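Local coordinates for chain length determinant protein (Shigella flexneri, PDB 4E2H), which probably regulates the length of O-antigen polysaccharide chains of lipopolysaccharide, working in the periplasm next to the inner membrane, at residues Q19-I25 and L46-I51; I155-L159 and L191-I195. All coordinates share one frame; numbering follows the deposited sequence.

Overall arrangement
The two interactions lie on opposite sides of the chain's centre, with their centres 61 Å and their nearest atoms about 48 Å apart, so they do not touch. Interaction 1 belongs to the α/β base, where the loop after strand 12-18 packs on helix 43-65, about 17 Å from the chain centre. Interaction 2 lies about 44 Å from that centre, where the short helix 187-195 returns against the far part of helix 97-164. That long helix spans much of the distance between them. Both lie near neighbouring copies in the three-chain assembly: D21 of interaction 1 meets the second subunit, and E157, on segment 155-159 but turned away from the contact, meets the third.

Interaction 1: residues Q19-I25 and L46-I51; sequences QPDVGQI and LQETLI
Q47 of helix 43-65 reaches into the loop Q19-I25, the link between strand 12-18 and helix 26-35 in the α/β base. The polar part of the contact is two glutamine amides. Q19 has CG between its backbone N and carbonyl carbon (chi1 70°), which swings the amide obliquely across Q47, the two amide planes 32° apart. OE1 of Q19 comes to 3.6 Å from CB of Q47, and NE2 of Q19 lies equally far from OE1 of Q47. The extended chain of Q47 carries its NE2 on to the loop backbone, 3.3 Å from O of P20. N of V22 is just as near this NE2, but both are donors and do not bond.

Beside the glutamine the contact is aliphatic. I25, the N-cap residue of helix 26-35, slides past two leucines: its CD1 meets CD2 of L46 at 3.7 Å and its CG2 meets CD1 of L50 at 3.9 Å. CD1 of I25 also touches CG of Q47, 3.9 Å away. The same L50 methyl lies 4.1 Å from CG of P20, while CB of I51 sits 3.7 Å from CA of Q19. Outward, D21 forms a salt bridge with K120 of the second subunit, and V22 packs on L128 there. The contact thus combines a glutamine amide set against the loop backbone with aliphatic packing from I25, P20, L46, L50 and I51.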
loop_
_atom_site.group_PDB
_atom_site.type_symbol
_atom_site.label_atom_id
_atom_site.label_comp_id
_atom_site.label_asym_id
_atom_site.label_seq_id
_atom_site.Cartn_x
_atom_site.Cartn_y
_atom_site.Cartn_z
ATOM N N GLN C 19 16.914 -3.303 -15.098
ATOM C CA GLN C 19 15.676 -3.651 -14.414
ATOM C C GLN C 19 14.622 -4.186 -15.384
ATOM O O GLN C 19 14.538 -3.749 -16.523
ATOM C CB GLN C 19 15.113 -2.410 -13.735
ATOM C CG GLN C 19 14.582 -1.403 -14.737
ATOM C CD GLN C 19 14.223 -0.080 -14.115
ATOM O OE1 GLN C 19 14.374 0.121 -12.899
ATOM N NE2 GLN C 19 13.738 0.844 -14.948
ATOM N N PRO C 20 13.775 -5.104 -14.922
ATOM C CA PRO C 20 12.799 -5.629 -15.894
ATOM C C PRO C 20 11.786 -4.524 -16.208
ATOM O O PRO C 20 11.520 -3.721 -15.295
ATOM C CB PRO C 20 12.125 -6.770 -15.125
ATOM C CG PRO C 20 12.180 -6.295 -13.627
ATOM C CD PRO C 20 13.348 -5.292 -13.516
ATOM N N ASP C 21 11.237 -4.449 -17.426
ATOM C CA ASP C 21 10.281 -3.368 -17.714
ATOM C C ASP C 21 8.873 -3.645 -17.190
ATOM O O ASP C 21 8.609 -4.698 -16.598
ATOM C CB ASP C 21 10.266 -2.908 -19.191
ATOM C CG ASP C 21 10.227 -4.065 -20.188
ATOM O OD1 ASP C 21 9.141 -4.683 -20.357
ATOM O OD2 ASP C 21 11.276 -4.334 -20.841
ATOM N N VAL C 22 7.997 -2.665 -17.408
ATOM C CA VAL C 22 6.621 -2.667 -16.919
ATOM C C VAL C 22 5.800 -3.880 -17.393
ATOM O O VAL C 22 5.181 -4.553 -16.572
ATOM C CB VAL C 22 5.907 -1.349 -17.267
ATOM C CG1 VAL C 22 4.464 -1.401 -16.847
ATOM C CG2 VAL C 22 6.645 -0.155 -16.646
ATOM N N GLY C 23 5.777 -4.166 -18.694
ATOM C CA GLY C 23 5.169 -5.404 -19.168
ATOM C C GLY C 23 6.237 -6.495 -19.068
ATOM O O GLY C 23 7.246 -6.440 -19.762
ATOM N N GLN C 24 5.984 -7.529 -18.272
ATOM C CA GLN C 24 7.047 -8.241 -17.552
ATOM C C GLN C 24 6.760 -7.703 -16.168
ATOM O O GLN C 24 6.566 -6.500 -16.030
ATOM C CB GLN C 24 8.445 -7.737 -17.954
ATOM C CG GLN C 24 9.207 -8.459 -19.104
ATOM C CD GLN C 24 10.664 -7.979 -19.250
ATOM O OE1 GLN C 24 10.980 -6.820 -18.977
ATOM N NE2 GLN C 24 11.556 -8.885 -19.658
ATOM N N ILE C 25 6.688 -8.536 -15.142
ATOM C CA ILE C 25 6.348 -7.991 -13.824
ATOM C C ILE C 25 5.041 -7.170 -13.736
ATOM O O ILE C 25 4.840 -6.443 -12.756
ATOM C CB ILE C 25 7.477 -7.083 -13.253
ATOM C CG1 ILE C 25 7.194 -5.601 -13.528
ATOM C CG2 ILE C 25 8.851 -7.515 -13.776
ATOM C CD1 ILE C 25 7.692 -4.732 -12.419
ATOM N N LEU C 46 9.165 -1.075 -7.593
ATOM C CA LEU C 46 9.183 -2.537 -7.644
ATOM C C LEU C 46 10.095 -3.050 -8.782
ATOM O O LEU C 46 10.635 -4.173 -8.737
ATOM C CB LEU C 46 7.762 -3.061 -7.806
ATOM C CG LEU C 46 7.409 -4.544 -7.657
ATOM C CD1 LEU C 46 5.892 -4.688 -7.657
ATOM C CD2 LEU C 46 7.955 -5.358 -8.784
ATOM N N GLN C 47 10.271 -2.235 -9.814
ATOM C CA GLN C 47 11.322 -2.551 -10.764
ATOM C C GLN C 47 12.641 -2.589 -9.971
ATOM O O GLN C 47 13.314 -3.627 -9.918
ATOM C CB GLN C 47 11.355 -1.555 -11.938
ATOM C CG GLN C 47 10.114 -1.648 -12.833
ATOM C CD GLN C 47 10.077 -0.598 -13.953
ATOM O OE1 GLN C 47 10.389 0.580 -13.746
ATOM N NE2 GLN C 47 9.679 -1.027 -15.144
ATOM N N GLU C 48 12.979 -1.462 -9.343
ATOM C CA GLU C 48 14.185 -1.318 -8.521
ATOM C C GLU C 48 14.461 -2.499 -7.570
ATOM O O GLU C 48 15.550 -3.069 -7.574
ATOM C CB GLU C 48 14.130 -0.006 -7.720
ATOM C CG GLU C 48 14.648 1.236 -8.483
ATOM C CD GLU C 48 14.923 2.454 -7.551
ATOM O OE1 GLU C 48 14.864 2.290 -6.299
ATOM O OE2 GLU C 48 15.199 3.569 -8.075
ATOM N N THR C 49 13.479 -2.838 -6.744
ATOM C CA THR C 49 13.597 -3.907 -5.755
ATOM C C THR C 49 13.971 -5.232 -6.415
ATOM O O THR C 49 14.751 -6.018 -5.869
ATOM C CB THR C 49 12.261 -4.089 -5.002
ATOM O OG1 THR C 49 11.814 -2.814 -4.516
ATOM C CG2 THR C 49 12.392 -5.094 -3.834
ATOM N N LEU C 50 13.415 -5.477 -7.594
ATOM C CA LEU C 50 13.673 -6.724 -8.298
ATOM C C LEU C 50 15.094 -6.771 -8.846
ATOM O O LEU C 50 15.848 -7.726 -8.600
ATOM C CB LEU C 50 12.672 -6.917 -9.426
ATOM C CG LEU C 50 11.256 -7.310 -8.990
ATOM C CD1 LEU C 50 10.357 -7.535 -10.203
ATOM C CD2 LEU C 50 11.310 -8.592 -8.163
ATOM N N ILE C 51 15.489 -5.748 -9.591
ATOM C CA ILE C 51 16.834 -5.807 -10.135
ATOM C C ILE C 51 17.866 -5.757 -9.014
ATOM O O ILE C 51 18.902 -6.454 -9.081
ATOM C CB ILE C 51 17.140 -4.713 -11.168
ATOM C CG1 ILE C 51 18.506 -4.978 -11.791
ATOM C CG2 ILE C 51 17.147 -3.342 -10.512
ATOM C CD1 ILE C 51 18.588 -6.364 -12.381
#

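Interaction 2: residues I155-L159 and L191-I195; sequences IQEAL and LESMI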
loop_
_atom_site.group_PDB
_atom_site.type_symbol
_atom_site.label_atom_id
_atom_site.label_comp_id
_atom_site.label_asym_id
_atom_site.label_seq_id
_atom_site.Cartn_x
_atom_site.Cartn_y
_atom_site.Cartn_z
ATOM N N ILE C 155 -34.675 -0.050 21.887
ATOM C CA ILE C 155 -35.976 -0.623 21.603
ATOM C C ILE C 155 -36.568 -1.331 22.832
ATOM O O ILE C 155 -37.710 -1.054 23.186
ATOM C CB ILE C 155 -35.935 -1.551 20.360
ATOM C CG1 ILE C 155 -35.946 -0.702 19.086
ATOM C CG2 ILE C 155 -37.104 -2.520 20.373
ATOM C CD1 ILE C 155 -35.000 -1.190 17.993
ATOM N N GLN C 156 -35.813 -2.216 23.489
ATOM C CA GLN C 156 -36.308 -2.874 24.717
ATOM C C GLN C 156 -36.840 -1.850 25.710
ATOM O O GLN C 156 -37.815 -2.098 26.416
ATOM C CB GLN C 156 -35.220 -3.715 25.402
ATOM C CG GLN C 156 -35.351 -5.223 25.161
ATOM C CD GLN C 156 -33.995 -5.941 25.090
ATOM O OE1 GLN C 156 -32.953 -5.362 25.412
ATOM N NE2 GLN C 156 -34.012 -7.206 24.659
ATOM N N GLU C 157 -36.186 -0.697 25.738
ATOM C CA GLU C 157 -36.450 0.326 26.723
ATOM C C GLU C 157 -37.753 1.035 26.396
ATOM O O GLU C 157 -38.613 1.244 27.268
ATOM C CB GLU C 157 -35.291 1.311 26.739
ATOM C CG GLU C 157 -35.331 2.339 27.821
ATOM C CD GLU C 157 -34.869 1.790 29.179
ATOM O OE1 GLU C 157 -34.555 0.564 29.264
ATOM O OE2 GLU C 157 -34.819 2.592 30.160
ATOM N N ALA C 158 -37.910 1.393 25.128
ATOM C CA ALA C 158 -39.099 2.132 24.714
ATOM C C ALA C 158 -40.366 1.260 24.753
ATOM O O ALA C 158 -41.487 1.765 24.653
ATOM C CB ALA C 158 -38.905 2.728 23.333
ATOM N N LEU C 159 -40.187 -0.052 24.877
ATOM C CA LEU C 159 -41.327 -0.948 24.894
ATOM C C LEU C 159 -42.017 -0.757 26.224
ATOM O O LEU C 159 -43.249 -0.735 26.297
ATOM C CB LEU C 159 -40.896 -2.400 24.751
ATOM C CG LEU C 159 -42.012 -3.427 24.885
ATOM C CD1 LEU C 159 -43.045 -3.208 23.805
ATOM C CD2 LEU C 159 -41.422 -4.810 24.766
ATOM N N LEU C 191 -42.712 -2.517 18.417
ATOM C CA LEU C 191 -41.461 -2.619 19.155
ATOM C C LEU C 191 -41.229 -4.072 19.589
ATOM O O LEU C 191 -40.108 -4.578 19.527
ATOM C CB LEU C 191 -41.426 -1.653 20.349
ATOM C CG LEU C 191 -41.591 -0.136 20.126
ATOM C CD1 LEU C 191 -41.443 0.599 21.450
ATOM C CD2 LEU C 191 -40.599 0.469 19.106
ATOM N N GLU C 192 -42.293 -4.757 19.981
ATOM C CA GLU C 192 -42.147 -6.103 20.505
ATOM C C GLU C 192 -41.685 -7.123 19.461
ATOM O O GLU C 192 -40.786 -7.923 19.725
ATOM C CB GLU C 192 -43.430 -6.571 21.164
ATOM C CG GLU C 192 -43.197 -7.716 22.106
ATOM C CD GLU C 192 -44.366 -7.943 23.051
ATOM O OE1 GLU C 192 -45.353 -7.162 22.991
ATOM O OE2 GLU C 192 -44.294 -8.904 23.857
ATOM N N SER C 193 -42.320 -7.122 18.295
ATOM C CA SER C 193 -41.844 -7.918 17.174
ATOM C C SER C 193 -40.825 -7.022 16.508
ATOM O O SER C 193 -41.201 -6.108 15.780
ATOM C CB SER C 193 -42.976 -8.192 16.197
ATOM O OG SER C 193 -42.504 -8.123 14.857
HETATM N N MSE C 194 -39.548 -7.279 16.754
HETATM C CA MSE C 194 -38.498 -6.314 16.468
HETATM C C MSE C 194 -37.406 -6.743 17.403
HETATM O O MSE C 194 -36.276 -6.964 16.987
HETATM C CB MSE C 194 -38.977 -4.899 16.785
HETATM C CG MSE C 194 -37.969 -3.791 16.513
HETATM SE SE MSE C 194 -38.760 -2.277 15.501
HETATM C CE MSE C 194 -38.254 -0.824 16.707
ATOM N N ILE C 195 -37.773 -6.908 18.667
ATOM C CA ILE C 195 -36.952 -7.635 19.620
ATOM C C ILE C 195 -37.080 -9.137 19.336
ATOM O O ILE C 195 -36.097 -9.874 19.398
ATOM C CB ILE C 195 -37.368 -7.299 21.085
ATOM C CG1 ILE C 195 -37.260 -5.784 21.309
ATOM C CG2 ILE C 195 -36.497 -8.037 22.083
ATOM C CD1 ILE C 195 -38.263 -5.238 22.313
#
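The flat peptide group joining A158 to L159 takes a methyl of L191 over one face: CD1 stands above the plane, 3.4 Å from O of A158 and 3.7 Å from N of L159. The other flat group is the amide of Q156. Beside its nitrogen end, tilted out of the amide plane, lies CG2 of I195, 3.7 Å from NE2.

The motif is an antiparallel helix pair, in which the short helix 187-195 packs back on the long helix 97-164 of this chain length regulator's periplasmic domain. The axes of the two segments pass 9.4 Å apart with a crossing angle of -146°, and L159 lies level with L191 at one end and Q156 with I195 at the other.

Between these ends the contact is apolar, without a hydrogen bond across it. I155 works in two directions. With CG2 anti to the backbone N, this methyl meets CG1 of I195 at a modelled 3.4 Å, a spacing too close to be taken literally, the two isoleucines running past each other in opposite directions; CG1 and CD1 of I155 turn instead to the selenomethionine M194, whose chain crosses at about a right angle. The two methyls of L159 divide: CD1 comes to CB of L191 at 4.1 Å and CD2 to CD1 of I195.

Other parts of the fold complete the surroundings. R201 touches I155, L183 touches A158, and L186 touches L191. On the long helix E157 points away from this pair, and its OE2 is hydrogen-bonded to OG1 of T200 of the third subunit. At M194 the chain, bent at chi2 and chi3, puts CE 3.3 Å from CG1 of I155, shorter than usual for two carbons and therefore doubtful in detail.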